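Local structure of galactose-binding-like protein (Bacteroides thetaiotaomicron, 7M1B) at residues Glu293-Ser298 / Arg356-Ser361. The protein is a SusE-like protein of a gut bacterium that probably binds galactose-type sugars and may contribute to glycan breakdown. Numbering follows the deposited sequence.
Sequences EVWGRS and RFKILS
Residues Glu293-Trp295 and Arg356-Lys358 are antiparallel neighbours in the sheet of the C-terminal domain, strand 352-362 lying between strands 292-297 and 256-274. Two hydrogen-bonded pairs, Glu293 with Lys358 and Trp295 with Arg356, flank the non-hydrogen-bonded pair Val294-Phe357; Trp295 N to Arg356 O spans 2.8 Å. On the face with Val294 and Phe357, Val294 sets CG2 over the Phe357 ring, a CH-pi contact 4.1 Å from the centroid, and Phe258 and Trp292 also meet that ring. The other face combines polar and aromatic contacts. Trp295 NE1 donates to Glu293 OE1 at 2.8 Å; OE1 lies in the indole plane, but the N-H reaches its anti side from 25° out of the carboxylate plane. Lys358, extended with CG anti to its backbone N (chi1 -176°), runs alongside, its CD 3.5 Å from OE1 of Glu293. A water donates to OE1 and accepts from Lys358 NZ, bridging the opposite charges. Trp307 meets Trp295 edge-to-face and makes cation-pi contacts with Lys358 and Arg356. An alanine replacing Trp295 removes the indole donor and would probably leave the Glu293 carboxylate freer to turn. Such two-faced strand pairing is consistent with the beta-sandwich of galactose-binding domain-like folds.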
loop_
_atom_site.group_PDB
_atom_site.type_symbol
_atom_site.label_atom_id
_atom_site.label_comp_id
_atom_site.label_asym_id
_atom_site.label_seq_id
_atom_site.Cartn_x
_atom_site.Cartn_y
_atom_site.Cartn_z
ATOM N N GLU A 293 -3.487 -5.867 6.266
ATOM C CA GLU A 293 -2.474 -5.806 5.257
ATOM C C GLU A 293 -3.121 -5.691 3.890
ATOM O O GLU A 293 -4.164 -6.270 3.660
ATOM C CB GLU A 293 -1.579 -7.027 5.270
ATOM C CG GLU A 293 -0.951 -7.227 6.668
ATOM C CD GLU A 293 -0.278 -8.568 6.845
ATOM O OE1 GLU A 293 -0.559 -9.519 6.021
ATOM O OE2 GLU A 293 0.411 -8.708 7.898
ATOM N N VAL A 294 -2.420 -4.993 2.992
ATOM C CA VAL A 294 -2.826 -4.972 1.588
ATOM C C VAL A 294 -1.835 -5.809 0.791
ATOM O O VAL A 294 -0.625 -5.613 0.972
ATOM C CB VAL A 294 -2.841 -3.531 1.039
ATOM C CG1 VAL A 294 -3.351 -3.601 -0.413
ATOM C CG2 VAL A 294 -3.821 -2.668 1.871
ATOM N N TRP A 295 -2.343 -6.793 0.025
ATOM C CA TRP A 295 -1.517 -7.666 -0.790
ATOM C C TRP A 295 -1.891 -7.469 -2.241
ATOM O O TRP A 295 -3.018 -7.016 -2.571
ATOM C CB TRP A 295 -1.829 -9.128 -0.377
ATOM C CG TRP A 295 -1.251 -9.495 0.975
ATOM C CD1 TRP A 295 -1.632 -9.033 2.222
ATOM C CD2 TRP A 295 -0.124 -10.384 1.206
ATOM N NE1 TRP A 295 -0.865 -9.612 3.197
ATOM C CE2 TRP A 295 0.032 -10.476 2.610
ATOM C CE3 TRP A 295 0.637 -11.243 0.397
ATOM C CZ2 TRP A 295 1.060 -11.247 3.208
ATOM C CZ3 TRP A 295 1.648 -11.999 0.974
ATOM C CH2 TRP A 295 1.831 -12.034 2.365
ATOM N N GLY A 296 -0.984 -7.841 -3.130
ATOM C CA GLY A 296 -1.356 -7.671 -4.545
ATOM C C GLY A 296 -0.642 -8.654 -5.471
ATOM O O GLY A 296 0.390 -9.239 -5.093
ATOM N N ARG A 297 -1.066 -8.723 -6.743
ATOM C CA ARG A 297 -0.324 -9.400 -7.799
ATOM C C ARG A 297 -0.709 -8.817 -9.152
ATOM O O ARG A 297 -1.814 -8.250 -9.324
ATOM C CB ARG A 297 -0.631 -10.901 -7.727
ATOM C CG ARG A 297 -2.085 -11.297 -7.960
ATOM C CD ARG A 297 -2.355 -12.780 -7.651
ATOM N NE ARG A 297 -1.603 -13.662 -8.532
ATOM C CZ ARG A 297 -1.364 -14.940 -8.248
ATOM N NH1 ARG A 297 -1.866 -15.487 -7.139
ATOM N NH2 ARG A 297 -0.688 -15.669 -9.135
ATOM N N SER A 298 0.165 -9.016 -10.154
ATOM C CA SER A 298 -0.152 -8.491 -11.472
ATOM C C SER A 298 -0.839 -9.520 -12.376
ATOM O O SER A 298 -1.517 -9.124 -13.329
ATOM C CB SER A 298 1.040 -7.919 -12.207
ATOM O OG SER A 298 2.076 -8.917 -12.246
ATOM N N ARG A 356 -5.789 -7.698 -2.459
ATOM C CA ARG A 356 -6.496 -8.264 -1.316
ATOM C C ARG A 356 -6.296 -7.387 -0.089
ATOM O O ARG A 356 -5.179 -6.864 0.159
ATOM C CB ARG A 356 -5.970 -9.659 -0.997
ATOM C CG ARG A 356 -6.656 -10.759 -1.793
ATOM C CD ARG A 356 -6.054 -12.114 -1.559
ATOM N NE ARG A 356 -7.107 -13.077 -1.882
ATOM C CZ ARG A 356 -7.015 -14.379 -1.642
ATOM N NH1 ARG A 356 -5.816 -14.916 -1.265
ATOM N NH2 ARG A 356 -7.999 -15.212 -1.844
ATOM N N PHE A 357 -7.372 -7.261 0.707
ATOM C CA PHE A 357 -7.274 -6.747 2.064
ATOM C C PHE A 357 -7.391 -7.928 3.010
ATOM O O PHE A 357 -8.356 -8.656 2.998
ATOM C CB PHE A 357 -8.415 -5.751 2.330
ATOM C CG PHE A 357 -8.105 -4.347 1.883
ATOM C CD1 PHE A 357 -7.695 -4.117 0.582
ATOM C CD2 PHE A 357 -8.391 -3.258 2.684
ATOM C CE1 PHE A 357 -7.381 -2.818 0.158
ATOM C CE2 PHE A 357 -8.054 -1.956 2.298
ATOM C CZ PHE A 357 -7.595 -1.750 1.009
ATOM N N LYS A 358 -6.261 -8.189 3.731
ATOM C CA LYS A 358 -6.239 -9.220 4.747
ATOM C C LYS A 358 -6.503 -8.536 6.076
ATOM O O LYS A 358 -5.647 -7.791 6.600
ATOM C CB LYS A 358 -4.861 -9.905 4.743
ATOM C CG LYS A 358 -4.767 -11.083 5.718
ATOM C CD LYS A 358 -3.322 -11.719 5.679
ATOM C CE LYS A 358 -3.266 -13.227 6.275
ATOM N NZ LYS A 358 -1.884 -13.877 6.045
ATOM N N ILE A 359 -7.712 -8.759 6.602
ATOM C CA ILE A 359 -8.151 -8.019 7.778
ATOM C C ILE A 359 -7.662 -8.800 9.002
ATOM O O ILE A 359 -8.057 -9.966 9.170
ATOM C CB ILE A 359 -9.685 -7.837 7.790
ATOM C CG1 ILE A 359 -10.242 -7.231 6.488
ATOM C CG2 ILE A 359 -10.094 -7.024 9.040
ATOM C CD1 ILE A 359 -9.620 -5.904 6.170
ATOM N N LEU A 360 -6.908 -8.132 9.878
ATOM C CA LEU A 360 -6.387 -8.763 11.092
ATOM C C LEU A 360 -7.325 -8.499 12.281
ATOM O O LEU A 360 -7.519 -9.360 13.160
ATOM C CB LEU A 360 -4.989 -8.189 11.361
ATOM C CG LEU A 360 -3.955 -8.244 10.218
ATOM C CD1 LEU A 360 -2.611 -7.708 10.692
ATOM C CD2 LEU A 360 -3.775 -9.644 9.699
ATOM N N SER A 361 -7.927 -7.296 12.318
ATOM C CA SER A 361 -8.694 -6.863 13.497
ATOM C C SER A 361 -9.771 -5.846 13.073
ATOM O O SER A 361 -9.497 -5.107 12.101
ATOM C CB SER A 361 -7.737 -6.375 14.622
ATOM O OG SER A 361 -7.103 -5.162 14.183
HETATM O O HOH W 1 -0.061 -11.989 6.961
#